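Extracellular solute-binding protein, family 1 (Bifidobacterium longum subsp. infantis ATCC 15697, PDB 3QUF) probably captures a solute outside the cell and delivers it to an ABC transporter, as family 1 extracellular solute-binding proteins do. Local coordinates at residues P84-L89 and K319-L324; E109-G114 and Y130-S135; D116-A121 and G202-L207. One frame throughout, in Å; residues are numbered along the deposited sequence. Where two conformers were deposited one is given.

Overall arrangement
The three contacts follow one another toward the middle of the chain. Contact 1 packs strand 86-89 against helix 311-324. Contact 2 follows at about 10 Å between centres and touches it directly: Leu-321 and Ala-322 lie against Phe-111, and Leu-321 also meets Met-132. Contact 3 lies about 14 Å from contact 2, centre to centre, joined to it through Phe-120, which touches Leu-112, Gly-131 and Pro-133. Contacts 1 and 3 do not meet; their nearest atoms are about 8 Å apart. Contacts 1 and 2 are buried, and contact 3 lies at the surface. The sulfate at Gly-114 probably comes from the crystallisation liquor.

Contact 1 of 3, residues P84-L89 and K319-L324; sequences PTIFNL and KFLAYL
Ile-86 reaches from strand 86-89 to Phe-320 and Leu-321 of helix 311-324, using a different branch for each. Its longer branch ends in CD1, which lies 3.7 Å from CD2 of Phe-320. The methyl comes in at a slant to the ring and also lies 4.0 Å from Phe-320 CB, close to the root of the ring. The two side chains pass each other at an angle and do not run alongside.

The torsions at both ends explain this meeting. In Ile-86, CG1 is anti to the carbonyl carbon (chi1 -56°), which leaves the CG2 methyl anti to the backbone N. Phe-320 has its CG anti to its own N (chi1 -177°), and CB and CD2 thereby lie together beside the isoleucine methyl. The second branch makes a looser contact: CG2 of Ile-86 is 4.3 Å from CD1 of Leu-321, whose side chain leaves the helix at an angle before its tip approaches the strand.

Two more rings meet Phe-320: Phe-50 edge-to-face, and Phe-34 with its plane inclined. Phe-34 belongs to strand 30-36, the parallel neighbour of strand 86-89, and also touches Ile-86.

No hydrogen bond joins the two segments, and the nearest CA pair, Ile-86 and Phe-320, is 8.7 Å apart. Between these segments the contact consists of buried aliphatic and aromatic side chains, consistent with dispersion and exclusion of water, while the backbone of Ile-86 is hydrogen-bonded within the sheet, to Ser-33 and Tyr-35.

Contact 2 of 3, residues E109-G114 and Y130-S135; sequences EDFLDG and YGMPVS. With SO4 (sulfate ion), chain D.
Met-132, a selenomethionine, has its CG anti to the backbone N (chi1 169°), and with an extended chi2 this carries SE to Phe-111; the bend at chi3 turns only the terminal CE. Phe-111 has CG between its own N and carbonyl carbon (chi1 63°), and this sets the ring so that its CD1 edge faces SE. The selenium lies at the ring edge, near the ring plane, 4.0 Å from Phe-111 CD1 and 5.2 Å from the ring centroid: the selenium form of a Met-aromatic contact. SE is also 3.8 Å from the carbonyl O of Phe-111. Nearer its root, the same side chain receives Leu-112, whose CD2 is 3.9 Å from Met-132 CB, the two side chains crossing at a slant. Glu-109 CB rests over one face of the Phe-111 ring.

Past this packing, Gly-114 N donates a nearly straight hydrogen bond to sulfate O1 (2.7 Å, 167°).

The 3-10 turn 110-112, helix 311-324 and the chain leading into strand 135-144 meet one another here. Phe-111 packs on Lys-318, Leu-321 and Ala-322 of that helix, and Met-132 on Leu-321. Just beyond the helix, Asn-325 ND2 bonds the carbonyls of Phe-111 and Asp-113, while a backbone bond ties Met-132 to Phe-303 of strand 295-305.

Contact 3 of 3, residues D116-A121 and G202-L207; sequences DDTNFA and GKSGDL
Thr-118 and Ala-121 press against the loop at Ser-204, Gly-205 and Asp-206, and the contact is van der Waals packing without a hydrogen bond across it. The threonine takes the larger share. Its CB lies 3.9 Å from Gly-205 CA, where the lack of a side chain lets the two backbones come together: the CA atoms of Thr-118 and Gly-205 are only 4.6 Å apart. Gly-205 has positive phi (71°) and packs its CA directly on the threonine. Thr-118 CG2 is anti to the carbonyl carbon, and this methyl reaches Ser-204 OG at 3.7 Å, an apolar group against a hydroxyl oxygen. Further along, Ala-121 CB meets Asp-206 CB at 4.0 Å, methyl against methylene.

The polar interactions shape each segment separately. Asp-116 O accepts the backbone N of Asn-119 at 3.0 Å and, weakly, its ND2, and Asp-117 O accepts Phe-120 N; these bonds curl the chain so that Thr-118 and Ala-121 both project toward the other loop. In the other segment, Asp-206 is the centre of an inverse gamma turn. With CG anti to the backbone N (chi1 -170°), the carboxylate is turned to Trp-212, its OD1 accepting from NE1, while CB packs on Ala-121.

The contact joins the loop between helix 94-100 and strand 124-125 to the one between helices 188-199 and 209-212, whose start at Gly-202 closes the first helix in a Schellman motif. Strand 367-368 borders both segments, with Phe-367 touching Asn-119 and Tyr-368 touching Asp-206 and Leu-207.

Contact 1 of 3, residues P84-L89 and K319-L324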
ATOM      1  N   PRO A  84      -3.063  13.944  22.208  1.00 15.36           N
ATOM      2  CA  PRO A  84      -3.471  12.558  22.432  1.00 13.71           C
ATOM      3  C   PRO A  84      -2.255  11.695  22.739  1.00 13.68           C
ATOM      4  O   PRO A  84      -1.217  11.823  22.069  1.00 14.25           O
ATOM      5  CB  PRO A  84      -4.094  12.125  21.102  1.00 13.66           C
ATOM      6  CG  PRO A  84      -3.723  13.135  20.125  1.00 16.31           C
ATOM      7  CD  PRO A  84      -3.318  14.399  20.837  1.00 14.80           C
ATOM      8  N   THR A  85      -2.384  10.798  23.703  1.00 12.49           N
ATOM      9  CA  THR A  85      -1.265   9.923  24.018  1.00 11.85           C
ATOM     10  C   THR A  85      -0.851   9.005  22.880  1.00 11.01           C
ATOM     11  O   THR A  85       0.355   8.684  22.715  1.00 11.80           O
ATOM     12  CB  THR A  85      -1.577   9.066  25.257  1.00 11.51           C
ATOM     13  OG1 THR A  85      -2.395   9.765  26.190  1.00 13.91           O
ATOM     14  CG2 THR A  85      -0.289   8.616  25.917  1.00 12.21           C
ATOM     15  N   ILE A  86      -1.845   8.488  22.160  1.00 10.50           N
ATOM     16  CA  ILE A  86      -1.658   7.597  21.044  1.00 10.39           C
ATOM     17  C   ILE A  86      -2.392   8.184  19.847  1.00 10.78           C
ATOM     18  O   ILE A  86      -3.457   8.803  19.986  1.00 11.49           O
ATOM     19  CB  ILE A  86      -2.207   6.211  21.330  1.00 10.24           C
ATOM     20  CG1 ILE A  86      -1.610   5.609  22.589  1.00 12.43           C
ATOM     21  CG2 ILE A  86      -1.972   5.273  20.119  1.00 10.86           C
ATOM     22  CD1 ILE A  86      -2.551   4.708  23.379  1.00 13.41           C
ATOM     23  N   PHE A  87      -1.777   8.051  18.698  1.00 10.20           N
ATOM     24  CA  PHE A  87      -2.339   8.564  17.461  1.00 10.13           C
ATOM     25  C   PHE A  87      -1.765   7.787  16.266  1.00 11.47           C
ATOM     26  O   PHE A  87      -0.870   6.935  16.421  1.00 12.22           O
ATOM     27  CB  PHE A  87      -2.152  10.073  17.340  1.00 10.67           C
ATOM     28  CG  PHE A  87      -0.741  10.505  17.483  1.00 10.16           C
ATOM     29  CD1 PHE A  87       0.118  10.490  16.405  1.00 12.66           C
ATOM     30  CD2 PHE A  87      -0.250  10.869  18.746  1.00 11.71           C
ATOM     31  CE1 PHE A  87       1.472  10.855  16.578  1.00 13.89           C
ATOM     32  CE2 PHE A  87       1.082  11.242  18.898  1.00 13.11           C
ATOM     33  CZ  PHE A  87       1.929  11.202  17.816  1.00 12.70           C
ATOM     34  N   ASN A  88      -2.224   8.117  15.069  1.00 10.72           N
ATOM     35  CA  ASN A  88      -1.762   7.423  13.880  1.00 10.43           C
ATOM     36  C   ASN A  88      -0.955   8.271  12.938  1.00 11.51           C
ATOM     37  O   ASN A  88      -1.273   9.441  12.708  1.00 12.18           O
ATOM     38  CB  ASN A  88      -2.980   6.859  13.119  1.00 10.96           C
ATOM     39  CG  ASN A  88      -3.665   5.729  13.845  1.00 10.98           C
ATOM     40  OD1 ASN A  88      -4.811   5.837  14.272  1.00 13.31           O
ATOM     41  ND2 ASN A  88      -2.927   4.586  14.037  1.00 12.34           N
ATOM     42  N   LEU A  89       0.107   7.664  12.398  1.00 12.05           N
ATOM     43  CA  LEU A  89       0.876   8.213  11.317  1.00 11.60           C
ATOM     44  C   LEU A  89       0.330   7.583  10.047  1.00 13.06           C
ATOM     45  O   LEU A  89       0.413   6.373   9.845  1.00 12.96           O
ATOM     46  CB  LEU A  89       2.347   7.888  11.476  1.00 10.87           C
ATOM     47  CG  LEU A  89       3.015   8.435  12.748  1.00 12.72           C
ATOM     48  CD1 LEU A  89       4.465   7.978  12.814  1.00 12.91           C
ATOM     49  CD2 LEU A  89       2.946   9.941  12.837  1.00 13.86           C
ATOM     50  N   LYS A 319       2.025  -0.166  26.619  1.00 14.51           N
ATOM     51  CA  LYS A 319       1.218  -1.392  26.820  1.00 15.29           C
ATOM     52  C   LYS A 319       0.135  -1.556  25.751  1.00 14.75           C
ATOM     53  O   LYS A 319      -0.168  -2.670  25.332  1.00 15.17           O
ATOM     54  CB  LYS A 319       0.600  -1.419  28.219  1.00 15.83           C
ATOM     55  CG  LYS A 319       1.612  -1.707  29.305  1.00 22.43           C
ATOM     56  CD  LYS A 319       0.908  -1.873  30.660  1.00 29.29           C
ATOM     57  CE  LYS A 319       1.880  -2.182  31.802  1.00 34.02           C
ATOM     58  NZ  LYS A 319       1.149  -2.769  32.987  1.00 37.68           N
ATOM     59  N   PHE A 320      -0.448  -0.455  25.287  1.00 14.46           N
ATOM     60  CA  PHE A 320      -1.410  -0.509  24.208  1.00 14.13           C
ATOM     61  C   PHE A 320      -0.777  -0.943  22.880  1.00 14.22           C
ATOM     62  O   PHE A 320      -1.273  -1.858  22.220  1.00 15.14           O
ATOM     63  CB  PHE A 320      -2.126   0.815  24.029  1.00 14.53           C
ATOM     64  CG  PHE A 320      -3.184   0.773  22.973  1.00 14.32           C
ATOM     65  CD1 PHE A 320      -4.356   0.060  23.160  1.00 19.51           C
ATOM     66  CD2 PHE A 320      -2.994   1.426  21.767  1.00 17.97           C
ATOM     67  CE1 PHE A 320      -5.299   0.015  22.170  1.00 18.37           C
ATOM     68  CE2 PHE A 320      -3.960   1.418  20.790  1.00 18.34           C
ATOM     69  CZ  PHE A 320      -5.101   0.715  20.965  1.00 19.29           C
ATOM     70  N   LEU A 321       0.395  -0.382  22.560  1.00 14.51           N
ATOM     71  CA  LEU A 321       1.128  -0.812  21.350  1.00 13.15           C
ATOM     72  C   LEU A 321       1.530  -2.269  21.440  1.00 12.97           C
ATOM     73  O   LEU A 321       1.422  -3.004  20.453  1.00 13.75           O
ATOM     74  CB  LEU A 321       2.302   0.123  21.058  1.00 13.86           C
ATOM     75  CG  LEU A 321       1.914   1.348  20.186  1.00 16.50           C
ATOM     76  CD1 LEU A 321       0.991   2.284  20.804  1.00 18.16           C
ATOM     77  CD2 LEU A 321       3.193   2.123  19.754  1.00 15.18           C
ATOM     78  N   ALA A 322       1.928  -2.711  22.618  1.00 12.96           N
ATOM     79  CA  ALA A 322       2.270  -4.107  22.830  1.00 14.46           C
ATOM     80  C   ALA A 322       1.089  -5.019  22.622  1.00 15.45           C
ATOM     81  O   ALA A 322       1.247  -6.119  22.097  1.00 17.35           O
ATOM     82  CB  ALA A 322       2.866  -4.309  24.233  1.00 15.33           C
ATOM     83  N   TYR A 323      -0.094  -4.583  23.083  1.00 14.83           N
ATOM     84  CA  TYR A 323      -1.319  -5.342  22.872  1.00 16.13           C
ATOM     85  C   TYR A 323      -1.698  -5.423  21.414  1.00 15.70           C
ATOM     86  O   TYR A 323      -2.147  -6.475  20.913  1.00 17.39           O
ATOM     87  CB  TYR A 323      -2.468  -4.720  23.691  1.00 16.29           C
ATOM     88  CG  TYR A 323      -3.764  -5.485  23.524  1.00 16.70           C
ATOM     89  CD1 TYR A 323      -3.986  -6.658  24.214  1.00 19.62           C
ATOM     90  CD2 TYR A 323      -4.724  -5.057  22.651  1.00 18.70           C
ATOM     91  CE1 TYR A 323      -5.168  -7.357  24.056  1.00 22.55           C
ATOM     92  CE2 TYR A 323      -5.920  -5.767  22.468  1.00 19.87           C
ATOM     93  CZ  TYR A 323      -6.110  -6.913  23.173  1.00 23.10           C
ATOM     94  OH  TYR A 323      -7.269  -7.644  23.043  1.00 23.69           O
ATOM     95  N   LEU A 324      -1.568  -4.313  20.708  1.00 15.08           N
ATOM     96  CA  LEU A 324      -1.815  -4.272  19.255  0.50 15.26           C
ATOM     97  C   LEU A 324      -0.951  -5.314  18.557  1.00 14.61           C
ATOM     98  O   LEU A 324      -1.450  -6.095  17.733  1.00 16.24           O
ATOM     99  CB  LEU A 324      -1.526  -2.889  18.659  0.50 15.55           C
ATOM    100  CG  LEU A 324      -2.620  -1.819  18.693  0.50 16.18           C
ATOM    101  CD1 LEU A 324      -2.024  -0.412  18.459  0.50 15.83           C
ATOM    102  CD2 LEU A 324      -3.670  -2.111  17.670  0.50 17.74           C
TER

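Contact 2 of 3, residues E109-G114 and Y130-S135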
ATOM      1  N   GLU A 109      12.217  -0.745  21.102  1.00 18.31           N
ATOM      2  CA  GLU A 109      11.251  -1.218  22.084  1.00 18.45           C
ATOM      3  C   GLU A 109      10.889  -2.683  21.799  1.00 19.36           C
ATOM      4  O   GLU A 109      10.783  -3.118  20.639  1.00 17.75           O
ATOM      5  CB  GLU A 109       9.986  -0.364  22.096  1.00 17.26           C
ATOM      6  CG  GLU A 109      10.174   1.009  22.704  1.00 19.91           C
ATOM      7  CD  GLU A 109      10.289   1.052  24.233  1.00 25.27           C
ATOM      8  OE1 GLU A 109      10.002   0.037  24.908  1.00 29.49           O
ATOM      9  OE2 GLU A 109      10.624   2.138  24.776  1.00 27.85           O
ATOM     10  N   ASP A 110      10.720  -3.452  22.867  1.00 21.41           N
ATOM     11  CA  ASP A 110      10.443  -4.885  22.718  1.00 22.84           C
ATOM     12  C   ASP A 110       9.109  -5.152  22.016  1.00 21.85           C
ATOM     13  O   ASP A 110       8.935  -6.198  21.377  1.00 21.99           O
ATOM     14  CB  ASP A 110      10.431  -5.577  24.095  1.00 24.99           C
ATOM     15  CG  ASP A 110      11.791  -5.687  24.719  1.00 30.35           C
ATOM     16  OD1 ASP A 110      12.831  -5.547  24.028  1.00 35.22           O
ATOM     17  OD2 ASP A 110      11.810  -5.966  25.937  1.00 38.82           O
ATOM     18  N   PHE A 111       8.147  -4.237  22.126  1.00 20.71           N
ATOM     19  CA  PHE A 111       6.869  -4.413  21.473  1.00 21.94           C
ATOM     20  C   PHE A 111       6.917  -4.353  19.933  1.00 21.88           C
ATOM     21  O   PHE A 111       5.946  -4.695  19.253  1.00 23.84           O
ATOM     22  CB  PHE A 111       5.792  -3.460  22.050  1.00 21.61           C
ATOM     23  CG  PHE A 111       6.065  -1.969  21.861  1.00 19.06           C
ATOM     24  CD1 PHE A 111       5.914  -1.347  20.632  1.00 18.58           C
ATOM     25  CD2 PHE A 111       6.387  -1.189  22.950  1.00 21.74           C
ATOM     26  CE1 PHE A 111       6.147  -0.007  20.485  1.00 20.73           C
ATOM     27  CE2 PHE A 111       6.594   0.144  22.819  1.00 19.45           C
ATOM     28  CZ  PHE A 111       6.474   0.754  21.592  1.00 17.26           C
ATOM     29  N   LEU A 112       8.064  -3.956  19.375  1.00 20.22           N
ATOM     30  CA  LEU A 112       8.281  -3.995  17.943  1.00 19.24           C
ATOM     31  C   LEU A 112       8.662  -5.373  17.423  1.00 19.54           C
ATOM     32  O   LEU A 112       8.673  -5.590  16.227  1.00 18.32           O
ATOM     33  CB  LEU A 112       9.360  -3.019  17.519  1.00 19.51           C
ATOM     34  CG  LEU A 112       9.200  -1.567  17.949  1.00 20.11           C
ATOM     35  CD1 LEU A 112      10.466  -0.790  17.572  1.00 23.60           C
ATOM     36  CD2 LEU A 112       7.929  -0.964  17.336  1.00 22.65           C
ATOM     37  N   ASP A 113       8.996  -6.312  18.313  1.00 19.96           N
ATOM     38  CA  ASP A 113       9.524  -7.572  17.861  1.00 21.09           C
ATOM     39  C   ASP A 113       8.456  -8.344  17.075  1.00 19.79           C
ATOM     40  O   ASP A 113       7.245  -8.274  17.364  1.00 18.81           O
ATOM     41  CB  ASP A 113      10.091  -8.375  19.035  1.00 23.53           C
ATOM     42  CG  ASP A 113      11.363  -7.763  19.619  1.00 25.62           C
ATOM     43  OD1 ASP A 113      12.032  -6.912  18.990  1.00 33.89           O
ATOM     44  OD2 ASP A 113      11.725  -8.185  20.725  1.00 36.21           O
ATOM     45  N   GLY A 114       8.896  -9.018  16.007  1.00 18.84           N
ATOM     46  CA  GLY A 114       8.009  -9.844  15.187  1.00 17.62           C
ATOM     47  C   GLY A 114       7.615  -9.191  13.876  1.00 15.84           C
ATOM     48  O   GLY A 114       7.045  -9.834  12.991  1.00 16.73           O
ATOM     49  N   TYR A 130       9.577   6.065  14.904  1.00 11.06           N
ATOM     50  CA  TYR A 130       8.536   6.902  15.513  1.00 11.25           C
ATOM     51  C   TYR A 130       7.157   6.329  15.393  1.00 10.76           C
ATOM     52  O   TYR A 130       6.197   6.921  15.916  1.00 11.65           O
ATOM     53  CB  TYR A 130       8.564   8.296  14.885  1.00 10.15           C
ATOM     54  CG  TYR A 130       9.795   9.055  15.250  1.00 11.63           C
ATOM     55  CD1 TYR A 130       9.923   9.664  16.519  1.00 12.01           C
ATOM     56  CD2 TYR A 130      10.844   9.168  14.353  1.00 13.23           C
ATOM     57  CE1 TYR A 130      11.072  10.367  16.864  1.00 14.28           C
ATOM     58  CE2 TYR A 130      12.006   9.883  14.694  1.00 13.45           C
ATOM     59  CZ  TYR A 130      12.109  10.457  15.959  1.00 14.95           C
ATOM     60  OH  TYR A 130      13.250  11.139  16.315  1.00 17.39           O
ATOM     61  N   GLY A 131       6.997   5.188  14.735  1.00 11.59           N
ATOM     62  CA  GLY A 131       5.656   4.574  14.591  1.00 11.99           C
ATOM     63  C   GLY A 131       5.788   3.099  14.291  1.00 13.20           C
ATOM     64  O   GLY A 131       6.855   2.621  13.815  1.00 12.49           O
HETATM   65  N   MSE A 132       4.705   2.377  14.563  1.00 11.43           N
HETATM   66  CA  MSE A 132       4.682   0.957  14.354  1.00 12.00           C
HETATM   67  C   MSE A 132       3.450   0.580  13.555  1.00 11.85           C
HETATM   68  O   MSE A 132       2.324   0.785  14.032  1.00 11.93           O
HETATM   69  CB  MSE A 132       4.637   0.211  15.716  1.00 12.32           C
HETATM   70  CG  MSE A 132       4.351  -1.269  15.561  1.00 13.89           C
HETATM   71 SE   MSE A 132       3.998  -2.161  17.264  0.85 17.16          SE
HETATM   72  CE  MSE A 132       2.290  -1.452  17.535  1.00 16.56           C
ATOM     73  N   PRO A 133       3.636   0.006  12.352  1.00 10.75           N
ATOM     74  CA  PRO A 133       2.535  -0.615  11.638  1.00 11.35           C
ATOM     75  C   PRO A 133       2.382  -2.059  12.081  1.00 11.88           C
ATOM     76  O   PRO A 133       3.372  -2.723  12.402  1.00 13.47           O
ATOM     77  CB  PRO A 133       3.013  -0.589  10.192  1.00 11.87           C
ATOM     78  CG  PRO A 133       4.496  -0.726  10.285  1.00 11.23           C
ATOM     79  CD  PRO A 133       4.923  -0.241  11.669  1.00 11.83           C
ATOM     80  N   VAL A 134       1.147  -2.536  12.122  1.00 12.57           N
ATOM     81  CA  VAL A 134       0.914  -3.922  12.399  1.00 11.91           C
ATOM     82  C   VAL A 134       0.135  -4.653  11.310  1.00 12.21           C
ATOM     83  O   VAL A 134      -0.044  -5.878  11.414  1.00 13.14           O
ATOM     84  CB  VAL A 134       0.214  -4.135  13.743  1.00 12.41           C
ATOM     85  CG1 VAL A 134       1.125  -3.599  14.878  1.00 14.42           C
ATOM     86  CG2 VAL A 134      -1.191  -3.465  13.746  1.00 12.22           C
ATOM     87  N   SER A 135      -0.292  -3.939  10.280  1.00 11.78           N
ATOM     88  CA  SER A 135      -1.159  -4.530   9.276  1.00 12.45           C
ATOM     89  C   SER A 135      -0.924  -3.866   7.945  1.00 12.18           C
ATOM     90  O   SER A 135      -0.338  -2.778   7.874  1.00 12.36           O
ATOM     91  CB  SER A 135      -2.614  -4.410   9.683  1.00 14.59           C
ATOM     92  OG  SER A 135      -2.950  -3.071   9.800  1.00 15.70           O
TER
HETATM   93  S   SO4 D   3      12.099  -9.800  15.383  1.00100.92           S
HETATM   94  O1  SO4 D   3      11.419  -8.532  15.156  1.00 99.79           O
HETATM   95  O2  SO4 D   3      13.428  -9.741  14.777  1.00101.93           O
HETATM   96  O3  SO4 D   3      12.227 -10.050  16.819  1.00101.34           O
HETATM   97  O4  SO4 D   3      11.336 -10.885  14.761  1.00101.32           O

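Contact 3 of 3, residues D116-A121 and G202-L207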
ATOM      1  N   ASP A 116       8.936  -7.271  10.550  1.00 13.92           N
ATOM      2  CA  ASP A 116      10.205  -7.167   9.819  1.00 14.92           C
ATOM      3  C   ASP A 116      10.663  -5.701   9.711  1.00 14.79           C
ATOM      4  O   ASP A 116       9.880  -4.783   9.556  1.00 13.75           O
ATOM      5  CB  ASP A 116      10.078  -7.811   8.421  1.00 15.02           C
ATOM      6  CG  ASP A 116       9.976  -9.349   8.459  1.00 21.34           C
ATOM      7  OD1 ASP A 116      10.220  -9.976   9.529  1.00 22.81           O
ATOM      8  OD2 ASP A 116       9.672  -9.957   7.393  1.00 25.79           O
ATOM      9  N   ASP A 117      11.988  -5.508   9.808  1.00 15.81           N
ATOM     10  CA  ASP A 117      12.548  -4.147   9.879  1.00 16.37           C
ATOM     11  C   ASP A 117      12.195  -3.243   8.679  1.00 15.53           C
ATOM     12  O   ASP A 117      12.075  -2.023   8.819  1.00 14.62           O
ATOM     13  CB  ASP A 117      14.034  -4.255  10.076  1.00 18.19           C
ATOM     14  CG  ASP A 117      14.412  -4.643  11.508  1.00 24.04           C
ATOM     15  OD1 ASP A 117      13.541  -4.660  12.407  1.00 27.49           O
ATOM     16  OD2 ASP A 117      15.621  -4.890  11.740  1.00 29.60           O
ATOM     17  N   THR A 118      12.014  -3.809   7.488  1.00 15.10           N
ATOM     18  CA  THR A 118      11.644  -3.026   6.316  1.00 14.79           C
ATOM     19  C   THR A 118      10.319  -2.316   6.475  1.00 13.74           C
ATOM     20  O   THR A 118      10.066  -1.292   5.812  1.00 14.38           O
ATOM     21  CB  THR A 118      11.554  -3.907   5.064  1.00 15.66           C
ATOM     22  OG1 THR A 118      10.834  -5.108   5.354  1.00 20.04           O
ATOM     23  CG2 THR A 118      12.966  -4.296   4.589  1.00 20.03           C
ATOM     24  N   ASN A 119       9.466  -2.833   7.360  1.00 12.83           N
ATOM     25  CA  ASN A 119       8.162  -2.200   7.612  1.00 12.64           C
ATOM     26  C   ASN A 119       8.231  -0.877   8.387  1.00 12.93           C
ATOM     27  O   ASN A 119       7.224  -0.155   8.502  1.00 14.31           O
ATOM     28  CB  ASN A 119       7.235  -3.167   8.308  1.00 12.44           C
ATOM     29  CG  ASN A 119       6.910  -4.339   7.459  1.00 14.26           C
ATOM     30  OD1 ASN A 119       6.474  -4.181   6.304  1.00 13.36           O
ATOM     31  ND2 ASN A 119       7.145  -5.543   7.987  1.00 12.62           N
ATOM     32  N   PHE A 120       9.407  -0.563   8.936  1.00 13.00           N
ATOM     33  CA  PHE A 120       9.542   0.673   9.722  1.00 12.48           C
ATOM     34  C   PHE A 120      10.078   1.838   8.915  1.00 13.22           C
ATOM     35  O   PHE A 120      10.096   2.950   9.408  1.00 12.67           O
ATOM     36  CB  PHE A 120      10.374   0.431  10.967  1.00 12.88           C
ATOM     37  CG  PHE A 120       9.721  -0.528  11.920  1.00 12.30           C
ATOM     38  CD1 PHE A 120       8.700  -0.100  12.746  1.00 12.65           C
ATOM     39  CD2 PHE A 120      10.079  -1.844  11.966  1.00 16.30           C
ATOM     40  CE1 PHE A 120       8.107  -1.003  13.623  1.00 14.93           C
ATOM     41  CE2 PHE A 120       9.441  -2.737  12.840  1.00 15.89           C
ATOM     42  CZ  PHE A 120       8.473  -2.297  13.644  1.00 16.52           C
ATOM     43  N   ALA A 121      10.508   1.605   7.668  1.00 11.99           N
ATOM     44  CA  ALA A 121      11.137   2.687   6.924  1.00 12.97           C
ATOM     45  C   ALA A 121      10.225   3.905   6.779  1.00 12.03           C
ATOM     46  O   ALA A 121      10.706   5.035   6.871  1.00 13.54           O
ATOM     47  CB  ALA A 121      11.520   2.182   5.523  1.00 14.12           C
ATOM     48  N   GLY A 202      18.174  -5.613  -5.734  1.00 22.45           N
ATOM     49  CA  GLY A 202      18.426  -5.921  -4.313  1.00 22.00           C
ATOM     50  C   GLY A 202      17.811  -4.946  -3.321  1.00 20.88           C
ATOM     51  O   GLY A 202      17.995  -5.068  -2.081  1.00 22.16           O
ATOM     52  N   LYS A 203      17.032  -4.000  -3.822  1.00 19.52           N
ATOM     53  CA  LYS A 203      16.384  -3.043  -2.932  1.00 17.70           C
ATOM     54  C   LYS A 203      15.192  -3.643  -2.206  1.00 16.51           C
ATOM     55  O   LYS A 203      14.596  -4.598  -2.691  1.00 16.46           O
ATOM     56  CB  LYS A 203      15.985  -1.756  -3.683  1.00 18.21           C
ATOM     57  CG  LYS A 203      17.185  -0.965  -4.251  1.00 21.18           C
ATOM     58  CD  LYS A 203      16.706   0.317  -4.959  1.00 22.61           C
ATOM     59  CE  LYS A 203      17.834   1.340  -5.266  1.00 27.84           C
ATOM     60  NZ  LYS A 203      18.439   1.959  -4.000  1.00 28.19           N
ATOM     61  N   SER A 204      14.888  -3.113  -1.021  1.00 16.09           N
ATOM     62  CA  SER A 204      13.766  -3.559  -0.193  1.00 16.16           C
ATOM     63  C   SER A 204      13.201  -2.367   0.575  1.00 15.99           C
ATOM     64  O   SER A 204      13.816  -1.281   0.570  1.00 15.91           O
ATOM     65  CB  SER A 204      14.189  -4.664   0.789  1.00 17.79           C
ATOM     66  OG  SER A 204      15.229  -4.222   1.677  1.00 18.71           O
ATOM     67  N   GLY A 205      12.023  -2.535   1.175  1.00 15.32           N
ATOM     68  CA  GLY A 205      11.441  -1.471   2.003  1.00 15.52           C
ATOM     69  C   GLY A 205      10.962  -0.297   1.165  1.00 15.80           C
ATOM     70  O   GLY A 205      10.166  -0.495   0.239  1.00 15.60           O
ATOM     71  N   ASP A 206      11.456   0.890   1.484  1.00 15.25           N
ATOM     72  CA  ASP A 206      11.089   2.102   0.786  1.00 14.85           C
ATOM     73  C   ASP A 206      11.921   2.208  -0.503  1.00 14.09           C
ATOM     74  O   ASP A 206      13.028   2.784  -0.516  1.00 14.19           O
ATOM     75  CB  ASP A 206      11.298   3.294   1.715  1.00 15.08           C
ATOM     76  CG  ASP A 206      10.703   4.596   1.161  1.00 18.81           C
ATOM     77  OD1 ASP A 206      10.051   4.576   0.090  1.00 18.73           O
ATOM     78  OD2 ASP A 206      10.918   5.641   1.811  1.00 18.19           O
ATOM     79  N   LEU A 207      11.412   1.597  -1.575  1.00 13.53           N
ATOM     80  CA  LEU A 207      12.178   1.349  -2.778  1.00 12.94           C
ATOM     81  C   LEU A 207      12.643   2.609  -3.486  1.00 13.84           C
ATOM     82  O   LEU A 207      13.712   2.613  -4.066  1.00 15.30           O
ATOM     83  CB  LEU A 207      11.428   0.419  -3.746  1.00 12.63           C
ATOM     84  CG  LEU A 207      11.056  -0.962  -3.225  1.00 12.16           C
ATOM     85  CD1 LEU A 207      10.261  -1.720  -4.380  1.00 12.45           C
ATOM     86  CD2 LEU A 207      12.317  -1.778  -2.781  1.00 14.58           C
TER